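Local coordinates for major capsid protein (Paramecium bursaria Chlorella virus 1, PDB 5TIP), which self-assembles as trimers into the large icosahedral capsid of this virus, forming the bulk of its glycosylated protein shell, at residues 241-252 against 374-385. Residues are numbered along the deposited sequence; the frame is centred on the assembly and turned at random.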
loop_
_atom_site.group_PDB
_atom_site.type_symbol
_atom_site.label_atom_id
_atom_site.label_comp_id
_atom_site.label_asym_id
_atom_site.label_seq_id
_atom_site.Cartn_x
_atom_site.Cartn_y
_atom_site.Cartn_z
ATOM N N SER A 241 20.042 20.805 24.741
ATOM C CA SER A 241 20.249 21.154 26.137
ATOM C C SER A 241 19.003 20.844 26.954
ATOM O O SER A 241 17.896 20.718 26.423
ATOM C CB SER A 241 20.618 22.637 26.284
ATOM O OG SER A 241 20.482 23.069 27.626
ATOM N N ALA A 242 19.203 20.725 28.266
ATOM C CA ALA A 242 18.130 20.407 29.196
ATOM C C ALA A 242 17.603 21.625 29.941
ATOM O O ALA A 242 16.618 21.501 30.677
ATOM C CB ALA A 242 18.603 19.356 30.209
ATOM N N THR A 243 18.226 22.793 29.770
ATOM C CA THR A 243 17.831 24.002 30.479
ATOM C C THR A 243 17.313 25.110 29.575
ATOM O O THR A 243 16.613 26.002 30.068
ATOM C CB THR A 243 19.007 24.557 31.300
ATOM O OG1 THR A 243 20.198 24.548 30.504
ATOM C CG2 THR A 243 19.229 23.719 32.548
ATOM N N THR A 244 17.622 25.080 28.282
ATOM C CA THR A 244 17.164 26.099 27.348
ATOM C C THR A 244 16.997 25.461 25.975
ATOM O O THR A 244 17.231 24.264 25.789
ATOM C CB THR A 244 18.141 27.278 27.295
ATOM O OG1 THR A 244 17.627 28.292 26.422
ATOM C CG2 THR A 244 19.497 26.816 26.785
ATOM N N GLN A 245 16.580 26.275 25.008
ATOM C CA GLN A 245 16.426 25.836 23.622
ATOM C C GLN A 245 17.690 26.225 22.865
ATOM O O GLN A 245 17.890 27.393 22.524
ATOM C CB GLN A 245 15.183 26.451 22.986
ATOM C CG GLN A 245 13.884 26.079 23.679
ATOM C CD GLN A 245 12.666 26.325 22.810
ATOM O OE1 GLN A 245 11.720 26.994 23.223
ATOM N NE2 GLN A 245 12.681 25.772 21.603
ATOM N N ALA A 246 18.545 25.242 22.604
ATOM C CA ALA A 246 19.754 25.499 21.844
ATOM C C ALA A 246 19.435 25.611 20.355
ATOM O O ALA A 246 18.408 25.126 19.873
ATOM C CB ALA A 246 20.784 24.399 22.085
ATOM N N SER A 247 20.337 26.263 19.625
ATOM C CA SER A 247 20.190 26.448 18.189
ATOM C C SER A 247 21.529 26.196 17.513
ATOM O O SER A 247 22.588 26.342 18.128
ATOM C CB SER A 247 19.681 27.854 17.847
ATOM O OG SER A 247 20.563 28.850 18.334
ATOM N N GLN A 248 21.471 25.815 16.238
ATOM C CA GLN A 248 22.679 25.533 15.478
ATOM C C GLN A 248 22.489 25.945 14.025
ATOM O O GLN A 248 21.366 26.033 13.521
ATOM C CB GLN A 248 23.055 24.047 15.560
ATOM C CG GLN A 248 23.776 23.653 16.837
ATOM C CD GLN A 248 24.222 22.208 16.828
ATOM O OE1 GLN A 248 23.414 21.297 16.646
ATOM N NE2 GLN A 248 25.516 21.988 17.024
ATOM N N ASN A 249 23.613 26.194 13.355
ATOM C CA ASN A 249 23.651 26.456 11.918
ATOM C C ASN A 249 24.685 25.511 11.314
ATOM O O ASN A 249 25.892 25.726 11.458
ATOM C CB ASN A 249 23.988 27.912 11.609
ATOM C CG ASN A 249 22.923 28.875 12.089
ATOM O OD1 ASN A 249 21.728 28.605 11.973
ATOM N ND2 ASN A 249 23.352 30.014 12.619
ATOM N N ILE A 250 24.212 24.465 10.647
ATOM C CA ILE A 250 25.086 23.471 10.039
ATOM C C ILE A 250 25.301 23.858 8.582
ATOM O O ILE A 250 24.347 23.915 7.798
ATOM C CB ILE A 250 24.500 22.055 10.158
ATOM C CG1 ILE A 250 24.570 21.554 11.604
ATOM C CG2 ILE A 250 25.238 21.097 9.238
ATOM C CD1 ILE A 250 23.417 21.993 12.480
ATOM N N ARG A 251 26.551 24.136 8.224
ATOM C CA ARG A 251 26.900 24.471 6.849
ATOM C C ARG A 251 26.835 23.199 6.015
ATOM O O ARG A 251 27.624 22.272 6.223
ATOM C CB ARG A 251 28.293 25.095 6.805
ATOM C CG ARG A 251 28.775 25.540 5.430
ATOM C CD ARG A 251 28.020 26.765 4.935
ATOM N NE ARG A 251 28.529 27.242 3.651
ATOM C CZ ARG A 251 29.506 28.136 3.520
ATOM N NH1 ARG A 251 30.082 28.655 4.595
ATOM N NH2 ARG A 251 29.906 28.514 2.313
ATOM N N LEU A 252 25.895 23.142 5.077
ATOM C CA LEU A 252 25.754 21.965 4.233
ATOM C C LEU A 252 26.825 21.975 3.151
ATOM O O LEU A 252 27.199 23.030 2.635
ATOM C CB LEU A 252 24.363 21.917 3.599
ATOM C CG LEU A 252 23.156 21.893 4.542
ATOM C CD1 LEU A 252 21.852 21.841 3.758
ATOM C CD2 LEU A 252 23.244 20.723 5.509
ATOM N N ASP A 374 26.570 28.953 -3.013
ATOM C CA ASP A 374 27.790 29.127 -2.234
ATOM C C ASP A 374 27.572 28.760 -0.772
ATOM O O ASP A 374 28.416 28.094 -0.163
ATOM C CB ASP A 374 28.288 30.567 -2.357
ATOM C CG ASP A 374 28.886 30.863 -3.717
ATOM O OD1 ASP A 374 29.349 29.912 -4.383
ATOM O OD2 ASP A 374 28.897 32.044 -4.121
ATOM N N ASN A 375 26.448 29.178 -0.193
ATOM C CA ASN A 375 26.168 28.948 1.219
ATOM C C ASN A 375 24.767 28.371 1.360
ATOM O O ASN A 375 23.776 29.066 1.116
ATOM C CB ASN A 375 26.311 30.240 2.029
ATOM C CG ASN A 375 26.175 30.015 3.528
ATOM O OD1 ASN A 375 25.191 29.444 4.001
ATOM N ND2 ASN A 375 27.171 30.461 4.283
ATOM N N ALA A 376 24.689 27.105 1.757
ATOM C CA ALA A 376 23.438 26.463 2.129
ATOM C C ALA A 376 23.564 26.016 3.576
ATOM O O ALA A 376 24.511 25.305 3.928
ATOM C CB ALA A 376 23.124 25.271 1.223
ATOM N N THR A 377 22.612 26.424 4.408
ATOM C CA THR A 377 22.702 26.208 5.843
ATOM C C THR A 377 21.385 25.668 6.376
ATOM O O THR A 377 20.309 26.134 5.990
ATOM C CB THR A 377 23.067 27.511 6.569
ATOM O OG1 THR A 377 24.312 28.008 6.061
ATOM C CG2 THR A 377 23.194 27.279 8.064
ATOM N N LEU A 378 21.477 24.682 7.262
ATOM C CA LEU A 378 20.322 24.138 7.965
ATOM C C LEU A 378 20.289 24.738 9.366
ATOM O O LEU A 378 21.110 24.386 10.219
ATOM C CB LEU A 378 20.389 22.613 8.020
ATOM C CG LEU A 378 19.262 21.918 8.785
ATOM C CD1 LEU A 378 17.920 22.143 8.104
ATOM C CD2 LEU A 378 19.551 20.432 8.938
ATOM N N SER A 379 19.350 25.650 9.599
ATOM C CA SER A 379 19.210 26.305 10.892
ATOM C C SER A 379 18.281 25.473 11.768
ATOM O O SER A 379 17.120 25.248 11.411
ATOM C CB SER A 379 18.672 27.725 10.726
ATOM O OG SER A 379 18.595 28.393 11.972
ATOM N N LEU A 380 18.786 25.031 12.916
ATOM C CA LEU A 380 18.062 24.127 13.796
ATOM C C LEU A 380 17.780 24.799 15.132
ATOM O O LEU A 380 18.528 25.671 15.579
ATOM C CB LEU A 380 18.852 22.835 14.035
ATOM C CG LEU A 380 19.181 21.979 12.813
ATOM C CD1 LEU A 380 20.044 20.799 13.218
ATOM C CD2 LEU A 380 17.905 21.504 12.141
ATOM N N THR A 381 16.681 24.385 15.757
ATOM C CA THR A 381 16.346 24.789 17.116
ATOM C C THR A 381 15.789 23.577 17.842
ATOM O O THR A 381 14.847 22.942 17.358
ATOM C CB THR A 381 15.330 25.938 17.134
ATOM O OG1 THR A 381 15.897 27.092 16.501
ATOM C CG2 THR A 381 14.948 26.292 18.566
ATOM N N TYR A 382 16.369 23.258 18.992
ATOM C CA TYR A 382 16.017 22.056 19.730
ATOM C C TYR A 382 15.005 22.367 20.823
ATOM O O TYR A 382 14.897 23.496 21.308
ATOM C CB TYR A 382 17.265 21.413 20.341
ATOM C CG TYR A 382 18.329 21.084 19.322
ATOM C CD1 TYR A 382 18.208 19.975 18.500
ATOM C CD2 TYR A 382 19.448 21.890 19.175
ATOM C CE1 TYR A 382 19.175 19.674 17.565
ATOM C CE2 TYR A 382 20.420 21.596 18.240
ATOM C CZ TYR A 382 20.278 20.487 17.438
ATOM O OH TYR A 382 21.241 20.184 16.503
ATOM N N LYS A 383 14.252 21.339 21.202
ATOM C CA LYS A 383 13.347 21.454 22.330
ATOM C C LYS A 383 14.135 21.522 23.633
ATOM O O LYS A 383 15.323 21.190 23.694
ATOM C CB LYS A 383 12.379 20.272 22.366
ATOM C CG LYS A 383 11.553 20.100 21.104
ATOM C CD LYS A 383 10.678 18.864 21.201
ATOM C CE LYS A 383 9.903 18.626 19.917
ATOM N NZ LYS A 383 9.109 17.369 19.990
ATOM N N THR A 384 13.457 21.959 24.689
ATOM C CA THR A 384 14.047 21.953 26.022
ATOM C C THR A 384 13.880 20.557 26.607
ATOM O O THR A 384 12.763 20.140 26.930
ATOM C CB THR A 384 13.389 23.005 26.909
ATOM O OG1 THR A 384 13.548 24.300 26.319
ATOM C CG2 THR A 384 14.026 23.007 28.288
ATOM N N CYS A 385 14.990 19.831 26.741
ATOM C CA CYS A 385 14.967 18.456 27.237
ATOM C C CYS A 385 14.822 18.473 28.761
ATOM O O CYS A 385 15.716 18.086 29.517
ATOM C CB CYS A 385 16.221 17.717 26.799
ATOM S SG CYS A 385 16.617 17.936 25.052
HETATM O O HOH W 1 17.721 22.458 23.757
HETATM O O HOH W 2 11.029 24.973 25.033
HETATM O O HOH W 3 27.396 25.515 1.822
#
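The Arg251 guanidinium carries the Asn375 amide over one face, the two planes only 15° apart, with Asn375 ND2 3.4 Å from Arg251 CZ. At the edge of the guanidinium, Arg251 NH2 donates to Asp374 O (2.9 Å), while a water in the same plane accepts from Arg251 NE and also from Ala376 N; together these should limit rotation of the group. A bend at chi2 (71°) folds the arginine across towards the partner strand, and the stacked amide is itself steadied by Thr377 OG1, which donates to Asn375 OD1. The Tyr382 ring is met at its edge, in plane, by Gln248 OE1, modelled 2.4 Å from Tyr382 OH, too short to be trusted in detail. From Arg251 to Tyr382 runs an antiparallel ladder: Gln248 with Leu380 and Ile250 with Leu378 are hydrogen-bonded pairs, extended by Tyr382 N to Ala246 O (2.9 Å) and Leu252 N to Ala376 O (2.8 Å); beyond it Cys385 N donates to Ser241 O. On the face carrying Ile250 and Leu380, their CD1 atoms meet at 3.7 Å. Strand 376-387 lies between 247-251 and 312-319, and Ile250, Leu252 and Leu380 pack on strand 412-426, consistent with the C-terminal jelly roll of this family's double jelly-roll fold.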